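Local structure of allantoin racemase (Pseudomonas fluorescens, 5LG5) at the interface of chains A and B and the interface of chains A and C. The protein catalyses the racemization of allantoin, interconverting its two enantiomers, as a member of the HyuE family of Asp/Glu/hydantoin racemases. Residues are numbered along the deposited sequence; one frame, centred on the assembly and turned at random. Chains: chain A/B/C, Allantoin racemase.

Contact 1: the interface of chains A and B. Residues chain A 86, 224-226; chain B 46-48, 118.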
ATOM      1  N   GLU A  86     -10.303  24.225   9.151  1.00 11.42           N
ATOM      2  CA  GLU A  86     -11.730  24.487   9.021  1.00 15.42           C
ATOM      3  C   GLU A  86     -12.052  25.867   9.572  1.00 13.90           C
ATOM      4  O   GLU A  86     -12.802  26.627   8.958  1.00 16.56           O
ATOM      5  CB  GLU A  86     -12.556  23.455   9.783  1.00 16.31           C
ATOM      6  CG  GLU A  86     -12.668  22.107   9.113  1.00 17.61           C
ATOM      7  CD  GLU A  86     -13.641  21.202   9.834  1.00 17.38           C
ATOM      8  OE1 GLU A  86     -14.128  21.606  10.913  1.00 16.53           O
ATOM      9  OE2 GLU A  86     -13.899  20.086   9.334  1.00 20.22           O
ATOM     10  N   THR A 224     -13.536  19.176   2.712  1.00  9.28           N
ATOM     11  CA  THR A 224     -13.082  18.727   4.011  1.00 12.65           C
ATOM     12  C   THR A 224     -12.863  19.884   4.974  1.00 12.45           C
ATOM     13  O   THR A 224     -13.230  19.796   6.144  1.00 11.43           O
ATOM     14  CB  THR A 224     -11.789  17.910   3.889  1.00 11.50           C
ATOM     15  OG1 THR A 224     -12.003  16.840   2.956  1.00 11.62           O
ATOM     16  CG2 THR A 224     -11.391  17.344   5.231  1.00 10.77           C
ATOM     17  N   TYR A 225     -12.298  20.983   4.484  1.00 10.71           N
ATOM     18  CA  TYR A 225     -11.981  22.083   5.398  1.00 14.76           C
ATOM     19  C   TYR A 225     -12.893  23.293   5.225  1.00 14.80           C
ATOM     20  O   TYR A 225     -12.501  24.417   5.523  1.00 13.11           O
ATOM     21  CB  TYR A 225     -10.519  22.482   5.266  1.00 12.55           C
ATOM     22  CG  TYR A 225      -9.579  21.306   5.389  1.00 14.33           C
ATOM     23  CD1 TYR A 225      -9.663  20.413   6.459  1.00 14.94           C
ATOM     24  CD2 TYR A 225      -8.613  21.083   4.419  1.00 15.66           C
ATOM     25  CE1 TYR A 225      -8.783  19.315   6.552  1.00 14.27           C
ATOM     26  CE2 TYR A 225      -7.747  20.018   4.506  1.00 19.69           C
ATOM     27  CZ  TYR A 225      -7.834  19.136   5.569  1.00 15.12           C
ATOM     28  OH  TYR A 225      -6.946  18.084   5.616  1.00 24.36           O
ATOM     29  N   ALA A 226     -14.092  23.062   4.699  1.00 16.62           N
ATOM     30  CA  ALA A 226     -15.107  24.104   4.632  1.00 18.11           C
ATOM     31  C   ALA A 226     -15.373  24.669   6.026  1.00 17.41           C
ATOM     32  O   ALA A 226     -15.125  24.008   7.049  1.00 13.52           O
ATOM     33  CB  ALA A 226     -16.404  23.547   4.041  1.00 15.58           C
TER
ATOM     34  N   GLY B  46     -17.504  17.478  11.101  1.00 19.45           N
ATOM     35  CA  GLY B  46     -16.239  18.005  10.632  1.00 17.06           C
ATOM     36  C   GLY B  46     -15.155  17.946  11.687  1.00 13.17           C
ATOM     37  O   GLY B  46     -15.402  17.581  12.837  1.00 13.71           O
ATOM     38  N   ASN B  47     -13.948  18.331  11.291  1.00 19.34           N
ATOM     39  CA  ASN B  47     -12.782  18.205  12.160  1.00 16.71           C
ATOM     40  C   ASN B  47     -12.890  19.025  13.444  1.00 13.06           C
ATOM     41  O   ASN B  47     -12.599  18.529  14.530  1.00 14.90           O
ATOM     42  CB  ASN B  47     -11.499  18.582  11.415  1.00 17.28           C
ATOM     43  CG  ASN B  47     -11.217  17.674  10.217  1.00 18.74           C
ATOM     44  OD1 ASN B  47     -11.482  18.042   9.077  1.00 24.42           O
ATOM     45  ND2 ASN B  47     -10.665  16.497  10.478  1.00 24.26           N
ATOM     46  N   PHE B  48     -13.283  20.286  13.327  1.00 13.64           N
ATOM     47  CA  PHE B  48     -13.326  21.129  14.525  1.00 16.97           C
ATOM     48  C   PHE B  48     -14.312  20.558  15.556  1.00 12.75           C
ATOM     49  O   PHE B  48     -13.969  20.380  16.727  1.00 15.56           O
ATOM     50  CB  PHE B  48     -13.669  22.579  14.178  1.00 14.54           C
ATOM     51  CG  PHE B  48     -14.203  23.362  15.343  1.00 18.86           C
ATOM     52  CD1 PHE B  48     -13.384  23.667  16.422  1.00 16.64           C
ATOM     53  CD2 PHE B  48     -15.539  23.756  15.380  1.00 19.45           C
ATOM     54  CE1 PHE B  48     -13.878  24.363  17.518  1.00 20.33           C
ATOM     55  CE2 PHE B  48     -16.038  24.457  16.470  1.00 25.11           C
ATOM     56  CZ  PHE B  48     -15.206  24.760  17.539  1.00 23.81           C
ATOM     57  N   ARG B 118     -18.823  16.024   3.708  1.00 15.29           N
ATOM     58  CA  ARG B 118     -17.625  16.538   4.362  1.00 14.59           C
ATOM     59  C   ARG B 118     -17.130  15.654   5.507  1.00 13.41           C
ATOM     60  O   ARG B 118     -15.990  15.798   5.971  1.00 14.47           O
ATOM     61  CB  ARG B 118     -17.857  17.957   4.880  1.00 14.01           C
ATOM     62  CG  ARG B 118     -18.743  18.019   6.116  1.00 17.35           C
ATOM     63  CD  ARG B 118     -18.825  19.444   6.633  1.00 18.46           C
ATOM     64  NE  ARG B 118     -17.536  19.883   7.165  1.00 18.52           N
ATOM     65  CZ  ARG B 118     -17.199  21.157   7.345  1.00 17.60           C
ATOM     66  NH1 ARG B 118     -18.052  22.122   7.015  1.00 11.37           N
ATOM     67  NH2 ARG B 118     -16.006  21.455   7.834  1.00 17.38           N
TER
HETATM   68  O   HOH W   1     -15.346  18.180   7.068  1.00 12.08           O
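The guanidinium of B:Arg118 and the carboxylate of A:Glu86 meet with their planes 79° apart, the acid's CG lying at the edge of the guanidinium and in its plane. The carboxylate itself is met from above its plane by two backbone amides at the start of helix 47-63 of chain B. One is B:Asn47 N, 2.6 Å from A:Glu86 OE2; the other is B:Phe48 N, 2.9 Å from A:Glu86 OE1 in a nearly straight bond. A:Glu86 thus caps the N-terminus of a neighbour's helix, whose dipole would tend to stabilise a negative charge there. The acid gets that far because its chain runs extended beyond CG (chi2 -173°).

B:Arg118 comes from the opposite direction, bent at chi3 (-68°), and makes a salt bridge from NH2 to A:Glu86 OE2 at 2.9 Å, though as a hydrogen bond it is weak. B:Arg118 NH2 also donates to the backbone O of A:Ala226 at 2.8 Å, from above the carbonyl plane, while the methyl of A:Ala226 sits near NH1. In this part of the two-fold interface, one arginine therefore ties the helix 81-87 side of chain A to its 224-226 loop. A water bridges the two chains, in longer contact with A:Glu86 OE2 and bonded to B:Arg118 NE, to the B:Arg118 backbone O and, at 2.8 Å, to A:Thr224 O.

Contact 2: the interface of chains A and C. Residues chain A 25-27, 207, 210-211, 214; chain C 211, 214.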
ATOM      1  N   VAL A  25      14.622  32.785  10.947  1.00 18.96           N
ATOM      2  CA  VAL A  25      14.587  32.501   9.512  1.00 19.83           C
ATOM      3  C   VAL A  25      13.574  33.333   8.746  1.00 15.49           C
ATOM      4  O   VAL A  25      13.620  33.395   7.517  1.00 17.16           O
ATOM      5  CB  VAL A  25      14.285  31.023   9.237  1.00 19.83           C
ATOM      6  CG1 VAL A  25      15.355  30.150   9.865  1.00 23.03           C
ATOM      7  CG2 VAL A  25      12.907  30.668   9.776  1.00 19.25           C
ATOM      8  N   ALA A  26      12.692  34.002   9.476  1.00 19.47           N
ATOM      9  CA  ALA A  26      11.595  34.763   8.883  1.00 20.30           C
ATOM     10  C   ALA A  26      12.108  35.838   7.930  1.00 22.04           C
ATOM     11  O   ALA A  26      13.195  36.367   8.131  1.00 19.05           O
ATOM     12  CB  ALA A  26      10.726  35.385   9.978  1.00 21.13           C
ATOM     13  N   SER A  27      11.370  36.082   6.850  1.00 19.45           N
ATOM     14  CA  SER A  27      11.707  37.131   5.886  1.00 25.42           C
ATOM     15  C   SER A  27      11.497  38.514   6.509  1.00 24.89           C
ATOM     16  O   SER A  27      10.700  38.657   7.440  1.00 27.03           O
ATOM     17  CB  SER A  27      10.852  36.976   4.625  1.00 23.63           C
ATOM     18  OG  SER A  27      11.219  35.796   3.940  1.00 30.14           O
ATOM     19  N   THR A 207       9.126  28.987   6.579  1.00  9.72           N
ATOM     20  CA  THR A 207       9.355  29.210   5.156  1.00 12.50           C
ATOM     21  C   THR A 207       8.153  28.795   4.308  1.00 12.39           C
ATOM     22  O   THR A 207       7.850  29.435   3.295  1.00 11.59           O
ATOM     23  CB  THR A 207      10.639  28.507   4.646  1.00 15.83           C
ATOM     24  OG1 THR A 207      10.470  27.087   4.714  1.00 12.11           O
ATOM     25  CG2 THR A 207      11.857  28.919   5.486  1.00 12.58           C
ATOM     26  N   GLU A 210       5.171  31.364   4.981  1.00 11.63           N
ATOM     27  CA  GLU A 210       5.494  32.575   4.236  1.00 13.79           C
ATOM     28  C   GLU A 210       5.250  32.371   2.764  1.00 12.92           C
ATOM     29  O   GLU A 210       4.686  33.241   2.091  1.00 15.21           O
ATOM     30  CB  GLU A 210       6.968  32.975   4.402  1.00 13.21           C
ATOM     31  CG  GLU A 210       7.324  33.727   5.677  1.00 17.21           C
ATOM     32  CD  GLU A 210       8.757  34.260   5.640  1.00 19.35           C
ATOM     33  OE1 GLU A 210       9.555  33.786   4.808  1.00 20.67           O
ATOM     34  OE2 GLU A 210       9.081  35.166   6.430  1.00 23.26           O
ATOM     35  N   SER A 211       5.706  31.229   2.259  1.00 12.50           N
ATOM     36  CA  SER A 211       5.595  30.922   0.839  1.00 12.46           C
ATOM     37  C   SER A 211       4.147  30.866   0.384  1.00 10.60           C
ATOM     38  O   SER A 211       3.804  31.379  -0.695  1.00  8.92           O
ATOM     39  CB  SER A 211       6.282  29.593   0.522  1.00 12.04           C
ATOM     40  OG  SER A 211       7.664  29.677   0.822  1.00 16.09           O
ATOM     41  N   ARG A 214       2.872  34.313   0.194  1.00 13.47           N
ATOM     42  CA  ARG A 214       3.449  34.947  -1.007  1.00 14.57           C
ATOM     43  C   ARG A 214       2.812  34.437  -2.301  1.00 15.78           C
ATOM     44  O   ARG A 214       2.724  35.163  -3.295  1.00 15.37           O
ATOM     45  CB  ARG A 214       4.965  34.725  -1.055  1.00 11.48           C
ATOM     46  CG  ARG A 214       5.767  35.570  -0.063  1.00 19.34           C
ATOM     47  CD  ARG A 214       7.253  35.543  -0.384  1.00 24.11           C
ATOM     48  NE  ARG A 214       7.823  34.266   0.030  1.00 26.15           N
ATOM     49  CZ  ARG A 214       8.643  33.529  -0.718  1.00 27.20           C
ATOM     50  NH1 ARG A 214       9.019  33.950  -1.919  1.00 31.93           N
ATOM     51  NH2 ARG A 214       9.101  32.378  -0.256  1.00 26.86           N
TER
ATOM     52  N   SER C 211      13.596  28.695  -0.054  1.00 10.73           N
ATOM     53  CA  SER C 211      13.478  28.286   1.331  1.00 13.65           C
ATOM     54  C   SER C 211      14.619  27.364   1.719  1.00  9.63           C
ATOM     55  O   SER C 211      15.201  27.540   2.779  1.00 11.75           O
ATOM     56  CB  SER C 211      12.134  27.606   1.589  1.00 12.26           C
ATOM     57  OG  SER C 211      11.091  28.529   1.346  1.00 13.02           O
ATOM     58  N   ARG C 214      17.694  29.357   2.115  1.00 13.74           N
ATOM     59  CA  ARG C 214      17.564  30.131   3.352  1.00 14.24           C
ATOM     60  C   ARG C 214      17.755  29.294   4.604  1.00 13.70           C
ATOM     61  O   ARG C 214      18.228  29.795   5.622  1.00 13.22           O
ATOM     62  CB  ARG C 214      16.208  30.837   3.435  1.00 16.55           C
ATOM     63  CG  ARG C 214      16.076  32.059   2.543  1.00 17.09           C
ATOM     64  CD  ARG C 214      14.946  32.960   3.012  1.00 29.51           C
ATOM     65  NE  ARG C 214      13.617  32.454   2.699  1.00 22.85           N
ATOM     66  CZ  ARG C 214      12.594  32.442   3.550  1.00 24.36           C
ATOM     67  NH1 ARG C 214      12.733  32.917   4.779  1.00 20.82           N
ATOM     68  NH2 ARG C 214      11.420  31.959   3.166  1.00 23.98           N
TER
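C:Arg214 reaches across a two-fold interface of this Asp/Glu/hydantoin racemase family protein, where helix 201-214 of chain A faces the same helix of chain C.

The charged contact comes first. The guanidinium of C:Arg214 pairs with the carboxylate of A:Glu210 in a salt bridge, NH2 to OE1 at 3.1 Å, with the two planes only 24° apart. Both terminal nitrogens also lean on OE1 through weak, poorly directed hydrogen bonds, so charge attraction seems to matter more here than bond geometry. A bend at chi3 (-75°) turns the tip of C:Arg214 toward the acid.

Two further polar groups of chain A lie beside that guanidinium. A:Ser27 OG lies off-centre over one face, and the backbone oxygen of A:Val25 sits in plane at the edge. That oxygen is 2.9 Å from C:Arg214 NH1, but no N-H is aimed at it, which makes this a close polar approach and no hydrogen bond.

Within chain A, second-shell bonds set the acceptor. A:Ser27 N donates to the syn lone pair of A:Glu210 OE2, and A:Ser27 OG donates to OE1 at 2.8 Å. A:Ser27, two residues past the end of helix 12-25, thus grips both oxygens and fixes the carboxylate's rotation.

Packing contacts lie along the helix pair. A:Thr207 CB rests against C:Ser211 CB at 3.5 Å, and its methyl CG2 lies 4.1 Å from C:Arg214 CZ as the two side chains run alongside each other in antiparallel fashion. Near the axis the two arginines come from opposite sides, A:Arg214 NH2 and C:Arg214 NH2 4.2 Å apart, their guanidinium planes nearly perpendicular. These like charges may be partly offset by each arginine's glutamate partner.

Contact 1 and contact 2 lie about 27 Å apart, measured between the centres of their C-alpha atoms, and share no residue of chain A. Contact 1 draws on helix 81-87 and the 224-226 loop, contact 2 on helix 201-214 and the end of helix 12-25. Opposite lie helices 47-63 and 117-119 (3-10) of chain B and helix 201-214 of chain C. Each belongs to a separate two-fold interface, so chain A can hold chain B and chain C at once. Alternating two such interfaces is a way to build the six-chain deposited assembly, although the coordinates alone do not prove that this is the form in solution.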